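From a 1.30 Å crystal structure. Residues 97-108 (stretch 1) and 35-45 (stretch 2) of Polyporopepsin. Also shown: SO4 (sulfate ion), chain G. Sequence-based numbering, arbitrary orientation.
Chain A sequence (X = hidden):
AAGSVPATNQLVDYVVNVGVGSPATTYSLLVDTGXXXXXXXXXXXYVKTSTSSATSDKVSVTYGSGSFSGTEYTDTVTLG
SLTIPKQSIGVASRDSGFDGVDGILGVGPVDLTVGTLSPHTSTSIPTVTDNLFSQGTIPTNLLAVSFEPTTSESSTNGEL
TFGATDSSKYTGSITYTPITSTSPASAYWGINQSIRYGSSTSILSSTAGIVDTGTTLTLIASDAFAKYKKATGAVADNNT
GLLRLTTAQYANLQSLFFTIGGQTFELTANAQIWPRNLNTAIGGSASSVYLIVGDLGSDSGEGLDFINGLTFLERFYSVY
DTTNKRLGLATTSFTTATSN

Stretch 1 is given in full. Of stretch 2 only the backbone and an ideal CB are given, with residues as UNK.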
ATOM      1  N   GLY A  97     -10.172   9.085  -9.325  1.00 11.26           N
ATOM      2  CA  GLY A  97      -9.397   7.838  -9.110  1.00 10.28           C
ATOM      3  C   GLY A  97      -9.831   7.015  -7.887  1.00 10.70           C
ATOM      4  O   GLY A  97      -9.199   6.007  -7.532  1.00 11.18           O
ATOM      5  N   PHE A  98     -10.908   7.411  -7.223  1.00 10.17           N
ATOM      6  CA  PHE A  98     -11.321   6.851  -5.907  1.00  9.83           C
ATOM      7  C   PHE A  98     -12.603   6.070  -5.927  1.00 10.91           C
ATOM      8  O   PHE A  98     -13.236   5.924  -4.904  1.00 10.74           O
ATOM      9  CB  PHE A  98     -11.279   7.958  -4.879  1.00  9.57           C
ATOM     10  CG  PHE A  98      -9.869   8.350  -4.681  1.00  8.97           C
ATOM     11  CD1 PHE A  98      -8.982   7.528  -3.921  1.00  8.74           C
ATOM     12  CD2 PHE A  98      -9.269   9.526  -5.275  1.00  8.94           C
ATOM     13  CE1 PHE A  98      -7.628   7.806  -3.831  1.00  9.22           C
ATOM     14  CE2 PHE A  98      -7.961   9.795  -5.141  1.00  7.55           C
ATOM     15  CZ  PHE A  98      -7.153   8.953  -4.434  1.00  9.37           C
ATOM     16  N   ASP A  99     -12.958   5.514  -7.085  1.00 10.97           N
ATOM     17  CA  ASP A  99     -14.117   4.592  -7.076  1.00 11.87           C
ATOM     18  C   ASP A  99     -13.931   3.505  -6.015  1.00 11.09           C
ATOM     19  O   ASP A  99     -12.811   2.935  -5.813  1.00 12.42           O
ATOM     20  CB  ASP A  99     -14.255   3.939  -8.453  1.00 14.69           C
ATOM     21  CG  ASP A  99     -14.871   4.924  -9.447  1.00 17.52           C
ATOM     22  OD1 ASP A  99     -15.346   5.981  -9.048  1.00 24.69           O
ATOM     23  OD2 ASP A  99     -14.912   4.480 -10.711  1.00 25.32           O
ATOM     24  N   GLY A 100     -15.049   3.261  -5.290  1.00 10.41           N
ATOM     25  CA  GLY A 100     -15.056   2.175  -4.303  1.00 11.56           C
ATOM     26  C   GLY A 100     -14.634   2.571  -2.875  1.00  9.14           C
ATOM     27  O   GLY A 100     -14.650   1.702  -2.030  1.00 10.57           O
ATOM     28  N   VAL A 101     -14.211   3.862  -2.676  1.00  8.65           N
ATOM     29  CA  VAL A 101     -13.759   4.303  -1.344  1.00  7.48           C
ATOM     30  C   VAL A 101     -14.258   5.723  -1.069  1.00  7.00           C
ATOM     31  O   VAL A 101     -14.638   6.487  -1.921  1.00  8.27           O
ATOM     32  CB  VAL A 101     -12.230   4.225  -1.242  1.00  7.50           C
ATOM     33  CG1 VAL A 101     -11.700   2.783  -1.549  1.00  8.25           C
ATOM     34  CG2 VAL A 101     -11.505   5.250  -2.055  1.00  7.76           C
ATOM     35  N   ASP A 102     -14.220   6.055   0.253  1.00  6.20           N
ATOM     36  CA  ASP A 102     -14.503   7.413   0.722  1.00  5.87           C
ATOM     37  C   ASP A 102     -13.338   8.370   0.674  1.00  5.62           C
ATOM     38  O   ASP A 102     -13.490   9.551   0.784  1.00  5.65           O
ATOM     39  CB  ASP A 102     -15.055   7.387   2.130  1.00  5.93           C
ATOM     40  CG  ASP A 102     -16.493   6.897   2.221  1.00  6.16           C
ATOM     41  OD1 ASP A 102     -17.373   7.685   1.729  1.00  8.06           O
ATOM     42  OD2 ASP A 102     -16.783   5.831   2.723  1.00  8.44           O
ATOM     43  N   GLY A 103     -12.097   7.812   0.581  1.00  5.28           N
ATOM     44  CA  GLY A 103     -10.905   8.609   0.699  1.00  4.98           C
ATOM     45  C   GLY A 103      -9.755   7.667   1.101  1.00  4.06           C
ATOM     46  O   GLY A 103      -9.807   6.475   0.830  1.00  4.97           O
ATOM     47  N   ILE A 104      -8.729   8.273   1.740  1.00  4.36           N
ATOM     48  CA  ILE A 104      -7.477   7.562   2.065  1.00  4.24           C
ATOM     49  C   ILE A 104      -7.195   7.672   3.559  1.00  4.24           C
ATOM     50  O   ILE A 104      -7.363   8.758   4.156  1.00  4.88           O
ATOM     51  CB  ILE A 104      -6.282   8.101   1.225  1.00  3.75           C
ATOM     52  CG1 ILE A 104      -6.464   7.658  -0.216  1.00  5.46           C
ATOM     53  CG2 ILE A 104      -4.942   7.659   1.824  1.00  5.87           C
ATOM     54  CD1 ILE A 104      -5.309   8.106  -1.163  1.00  5.75           C
ATOM     55  N   LEU A 105      -6.708   6.577   4.113  1.00  4.12           N
ATOM     56  CA  LEU A 105      -6.045   6.571   5.429  1.00  4.26           C
ATOM     57  C   LEU A 105      -4.528   6.701   5.160  1.00  4.22           C
ATOM     58  O   LEU A 105      -3.929   5.761   4.629  1.00  4.33           O
ATOM     59  CB  LEU A 105      -6.357   5.321   6.217  1.00  5.16           C
ATOM     60  CG  LEU A 105      -5.789   5.331   7.658  1.00  4.87           C
ATOM     61  CD1 LEU A 105      -6.615   6.250   8.526  1.00  6.98           C
ATOM     62  CD2 LEU A 105      -5.733   3.960   8.233  1.00  8.82           C
ATOM     63  N   GLY A 106      -3.970   7.880   5.447  1.00  4.43           N
ATOM     64  CA  GLY A 106      -2.600   8.202   5.030  1.00  4.57           C
ATOM     65  C   GLY A 106      -1.611   7.791   6.090  1.00  4.01           C
ATOM     66  O   GLY A 106      -1.474   8.429   7.146  1.00  5.13           O
ATOM     67  N   VAL A 107      -0.953   6.658   5.841  1.00  4.16           N
ATOM     68  CA  VAL A 107       0.005   6.043   6.808  1.00  3.75           C
ATOM     69  C   VAL A 107       1.426   5.981   6.243  1.00  3.25           C
ATOM     70  O   VAL A 107       2.304   5.349   6.832  1.00  3.97           O
ATOM     71  CB  VAL A 107      -0.507   4.696   7.345  1.00  3.39           C
ATOM     72  CG1 VAL A 107      -1.622   4.923   8.380  1.00  4.53           C
ATOM     73  CG2 VAL A 107      -1.019   3.771   6.225  1.00  4.77           C
ATOM     74  N   GLY A 108       1.670   6.736   5.176  1.00  3.65           N
ATOM     75  CA  GLY A 108       3.020   7.067   4.719  1.00  4.24           C
ATOM     76  C   GLY A 108       3.706   7.947   5.749  1.00  3.62           C
ATOM     77  O   GLY A 108       3.114   8.394   6.756  1.00  4.51           O
ATOM     78  N   UNK A  35       1.134   7.409   0.729  1.00  4.03           N
ATOM     79  CA  UNK A  35       0.770   8.837   0.899  1.00  3.92           C
ATOM     80  C   UNK A  35       0.433   9.010   2.358  1.00  3.50           C
ATOM     81  O   UNK A  35       0.334   8.044   3.107  1.00  3.94           O
ATOM     82  CB  UNK A  35      -0.397   9.259   0.004  1.00  3.92           C
ATOM     83  N   UNK A  36       0.280  10.283   2.763  1.00  4.31           N
ATOM     84  CA  UNK A  36       0.285  10.593   4.185  1.00  4.16           C
ATOM     85  C   UNK A  36      -0.785  11.536   4.604  1.00  4.07           C
ATOM     86  O   UNK A  36      -0.811  11.970   5.772  1.00  5.09           O
ATOM     87  CB  UNK A  36       1.640  11.176   4.590  1.00  4.16           C
ATOM     88  N   UNK A  37      -1.729  11.841   3.708  1.00  3.90           N
ATOM     89  CA  UNK A  37      -2.875  12.696   4.040  1.00  3.75           C
ATOM     90  C   UNK A  37      -4.067  11.808   4.217  1.00  4.04           C
ATOM     91  O   UNK A  37      -4.415  10.989   3.342  1.00  5.03           O
ATOM     92  CB  UNK A  37      -3.137  13.754   2.966  1.00  3.75           C
ATOM     93  N   UNK A  38      -4.714  11.902   5.390  1.00  4.22           N
ATOM     94  CA  UNK A  38      -5.989  11.208   5.644  1.00  3.95           C
ATOM     95  C   UNK A  38      -7.117  12.105   5.204  1.00  4.05           C
ATOM     96  O   UNK A  38      -7.143  13.270   5.655  1.00  4.84           O
ATOM     97  CB  UNK A  38      -6.145  10.830   7.118  1.00  3.95           C
ATOM     98  N   UNK A  39      -7.976  11.641   4.315  1.00  3.98           N
ATOM     99  CA  UNK A  39      -9.060  12.498   3.798  1.00  5.13           C
ATOM    100  C   UNK A  39     -10.232  11.677   3.454  1.00  4.59           C
ATOM    101  O   UNK A  39     -10.181  10.457   3.222  1.00  5.33           O
ATOM    102  CB  UNK A  39      -8.618  13.302   2.573  1.00  5.13           C
ATOM    103  N   UNK A  40     -11.368  12.377   3.359  1.00  5.15           N
ATOM    104  CA  UNK A  40     -12.652  11.763   3.026  1.00  5.02           C
ATOM    105  C   UNK A  40     -13.434  12.734   2.106  1.00  5.10           C
ATOM    106  O   UNK A  40     -13.002  13.865   1.866  1.00  5.61           O
ATOM    107  CB  UNK A  40     -13.446  11.438   4.293  1.00  5.02           C
ATOM    108  N   UNK A  41     -14.557  12.255   1.592  1.00  6.13           N
ATOM    109  CA  UNK A  41     -15.424  13.117   0.741  1.00  7.21           C
ATOM    110  C   UNK A  41     -15.526  12.572  -0.630  1.00  7.84           C
ATOM    111  O   UNK A  41     -16.224  13.221  -1.484  1.00  9.52           O
ATOM    112  CB  UNK A  41     -14.899  14.552   0.672  1.00  7.21           C
ATOM    113  N   UNK A  42     -14.880  11.464  -1.013  1.00  7.88           N
ATOM    114  CA  UNK A  42     -15.063  10.877  -2.350  1.00  9.22           C
ATOM    115  C   UNK A  42     -16.364  10.222  -2.520  1.00  9.67           C
ATOM    116  O   UNK A  42     -16.765   9.875  -3.709  1.00 11.18           O
ATOM    117  CB  UNK A  42     -13.964   9.858  -2.656  1.00  9.22           C
ATOM    118  N   UNK A  43     -17.097   9.935  -1.497  1.00  7.97           N
ATOM    119  CA  UNK A  43     -18.457   9.267  -1.591  1.00  9.12           C
ATOM    120  C   UNK A  43     -19.350   9.953  -0.589  1.00  8.53           C
ATOM    121  O   UNK A  43     -19.946  11.027  -0.906  1.00  8.55           O
ATOM    122  CB  UNK A  43     -18.398   7.764  -1.312  1.00  9.12           C
ATOM    123  N   UNK A  44     -19.449   9.440   0.621  1.00  6.61           N
ATOM    124  CA  UNK A  44     -20.307  10.074   1.671  1.00  7.01           C
ATOM    125  C   UNK A  44     -19.851  11.498   1.889  1.00  6.98           C
ATOM    126  O   UNK A  44     -18.664  11.847   1.997  1.00  8.09           O
ATOM    127  CB  UNK A  44     -20.252   9.300   2.990  1.00  7.01           C
ATOM    128  N   UNK A  45     -20.820  12.429   2.104  1.00  6.89           N
ATOM    129  CA  UNK A  45     -20.528  13.790   2.486  1.00  7.46           C
ATOM    130  C   UNK A  45     -19.921  13.763   3.927  1.00  6.79           C
ATOM    131  O   UNK A  45     -20.297  12.961   4.749  1.00  7.00           O
ATOM    132  CB  UNK A  45     -21.789  14.653   2.413  1.00  7.46           C
TER
HETATM  133  S   SO4 G 905     -13.244   9.416 -11.499  1.00 36.35           S
HETATM  134  O1  SO4 G 905     -12.640  10.582 -12.547  1.00 33.35           O
HETATM  135  O2  SO4 G 905     -14.511   8.797 -12.392  1.00 35.82           O
HETATM  136  O3  SO4 G 905     -12.244   8.309 -11.229  1.00 32.00           O
HETATM  137  O4  SO4 G 905     -14.034  10.011 -10.176  1.00 32.82           O

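At position 35 the CA-to-CB bond runs sideways to stretch 1, and the nearest visible atom to the ideal CB is I104 CG2, 5.2 Å away. That gap admits a small or medium side chain, polar or not. The backbone matters more: G108 N donates to the carbonyl O of 35 at 2.8 Å. The residue is S35, whose OG lies 3.7 Å from I104 CG2 and is hydrogen-bonded elsewhere in the structure.

Position 36 also points sideways, its ideal CB 3.8 Å from G108 O, so a short side chain, possibly polar, fits. G106 leaves the space this backbone needs, since a CB there would fall 2.5 Å from the C of 36. The residue is S36; its OG comes within 2.9 Å of G108 C, where a CB on G108 would also clash.

Position 37 points away, with nothing of stretch 1 within 5.5 Å of its ideal CB, and many side chains would serve. It is N37, with ND2 hydrogen-bonded elsewhere in the structure.

At 38 the CB is sideways, with I104 O at 3.8 Å and G106 N at 4.0 Å. The amide of G106 is a donor without a visible acceptor, so a short side chain carrying oxygen is favoured: serine, threonine, perhaps aspartate or asparagine. T38 fits, G106 N donating to T38 OG1 at 2.9 Å. A water bridges the same OG1 and G106 O, 2.7 Å from each.

Position 39 forms an antiparallel hydrogen-bonded pair with I104: its N donates to I104 O and I104 N to its O, both at 3.0 Å. Its CB lies on the same sheet face as the I104 side chain. Beyond it, bare G103 and the ring of F98 leave room for a large apolar or aromatic group. W39 fills it: G103 CA sits over its six-membered ring, 3.7 Å from the centroid and 5° off the normal, while its edge meets the face of F98, planes at 89°, with W39 CZ2 3.6 Å from F98 CE2.

Position 40 has its CB sideways, 4.0 Å from D102 O; beyond D102 and G103 stretch 1 offers little to choose by, so it does not decide the side chain. L40 leads its end away, but its CA makes a 3.3 Å CA-H...O contact with D102 O.

At 41, phi/psi of 117/-1 would jam a CB against the preceding carbonyl, which calls for glycine; it is G41.

Position 42 points toward stretch 1, its ideal CB 3.5 Å from both V101 O and D102 O and 4.0 Å from F98 CB. Such crowding suits a small residue. A42 packs its CB 3.9 Å from F98 CB, and its N donates to D102 O at 3.0 Å.

At 43 CA-to-CB points toward stretch 1, and D102 OD1 lies beside the ideal CB, a tight 3.2 Å away, where a donor or a base might be expected. Instead D43 places OD2 4.3 Å from D102 OD1, like charges close together.

At 44 CA-to-CB is sideways, with the ideal CB 3.5 Å from D102 OD1, so a polar or basic side chain would suit and many others could be tolerated; the backbone N donates to D102 OD1 at 2.9 Å, which argues only against proline. K44 leads its end away.

Position 45 points away, with nothing of stretch 1 within 5.5 Å of its ideal CB, so stretch 1 sets no preference; it is S45.

Stretch 2, residues 35-45: SSNTWLGADKS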
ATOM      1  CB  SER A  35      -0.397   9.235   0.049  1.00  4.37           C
ATOM      2  OG  SER A  35      -1.629   8.712   0.514  1.00  4.56           O
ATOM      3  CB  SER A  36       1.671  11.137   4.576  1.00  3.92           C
ATOM      4  OG  SER A  36       2.636  10.164   4.125  1.00  4.34           O
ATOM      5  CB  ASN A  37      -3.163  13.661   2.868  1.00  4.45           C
ATOM      6  CG  ASN A  37      -2.127  14.728   2.728  1.00  4.53           C
ATOM      7  OD1 ASN A  37      -0.961  14.468   2.373  1.00  5.48           O
ATOM      8  ND2 ASN A  37      -2.459  16.003   3.066  1.00  5.71           N
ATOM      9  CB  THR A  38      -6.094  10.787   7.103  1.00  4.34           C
ATOM     10  OG1 THR A  38      -5.147   9.731   7.331  1.00  4.20           O
ATOM     11  CG2 THR A  38      -7.482  10.247   7.441  1.00  4.72           C
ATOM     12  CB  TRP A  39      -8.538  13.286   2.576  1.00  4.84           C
ATOM     13  CG  TRP A  39      -8.187  12.453   1.362  1.00  5.14           C
ATOM     14  CD1 TRP A  39      -6.983  11.927   1.038  1.00  4.79           C
ATOM     15  CD2 TRP A  39      -9.096  12.122   0.281  1.00  4.49           C
ATOM     16  NE1 TRP A  39      -7.056  11.260  -0.175  1.00  5.35           N
ATOM     17  CE2 TRP A  39      -8.335  11.403  -0.685  1.00  4.92           C
ATOM     18  CE3 TRP A  39     -10.430  12.398   0.021  1.00  5.17           C
ATOM     19  CZ2 TRP A  39      -8.877  10.917  -1.856  1.00  5.66           C
ATOM     20  CZ3 TRP A  39     -10.989  11.920  -1.155  1.00  6.22           C
ATOM     21  CH2 TRP A  39     -10.211  11.207  -2.118  1.00  6.29           C
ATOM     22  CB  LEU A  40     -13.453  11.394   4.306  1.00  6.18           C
ATOM     23  CG  LEU A  40     -13.749  12.542   5.258  1.00  6.06           C
ATOM     24  CD1 LEU A  40     -15.002  13.379   4.843  1.00  7.65           C
ATOM     25  CD2 LEU A  40     -13.989  11.953   6.650  1.00  6.76           C
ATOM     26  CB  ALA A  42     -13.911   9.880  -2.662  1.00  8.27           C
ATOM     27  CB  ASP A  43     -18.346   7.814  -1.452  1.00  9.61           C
ATOM     28  CG  ASP A  43     -19.692   7.099  -1.598  1.00  9.78           C
ATOM     29  OD1 ASP A  43     -20.669   7.782  -1.903  1.00 12.43           O
ATOM     30  OD2 ASP A  43     -19.773   5.860  -1.346  1.00 14.15           O
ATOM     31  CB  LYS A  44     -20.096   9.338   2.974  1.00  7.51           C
ATOM     32  CG  LYS A  44     -20.597   7.900   2.920  1.00  9.74           C
ATOM     33  CD  LYS A  44     -20.200   7.161   4.265  1.00 11.89           C
ATOM     34  CE  LYS A  44     -20.710   5.797   4.445  0.25 13.60           C
ATOM     35  NZ  LYS A  44     -21.244   5.472   5.687  0.25 11.03           N
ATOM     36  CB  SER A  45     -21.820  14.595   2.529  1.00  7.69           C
ATOM     37  OG  SER A  45     -22.416  14.608   1.247  1.00  9.16           O
TER
HETATM   38  O   HOH W   1      -2.752  10.455   8.406  1.00  4.73           O
HETATM   39  O   HOH W   2     -16.536  10.277   1.457  1.00  7.04           O
HETATM   40  O   HOH W   3     -15.898   7.193  -4.402  1.00 15.10           O
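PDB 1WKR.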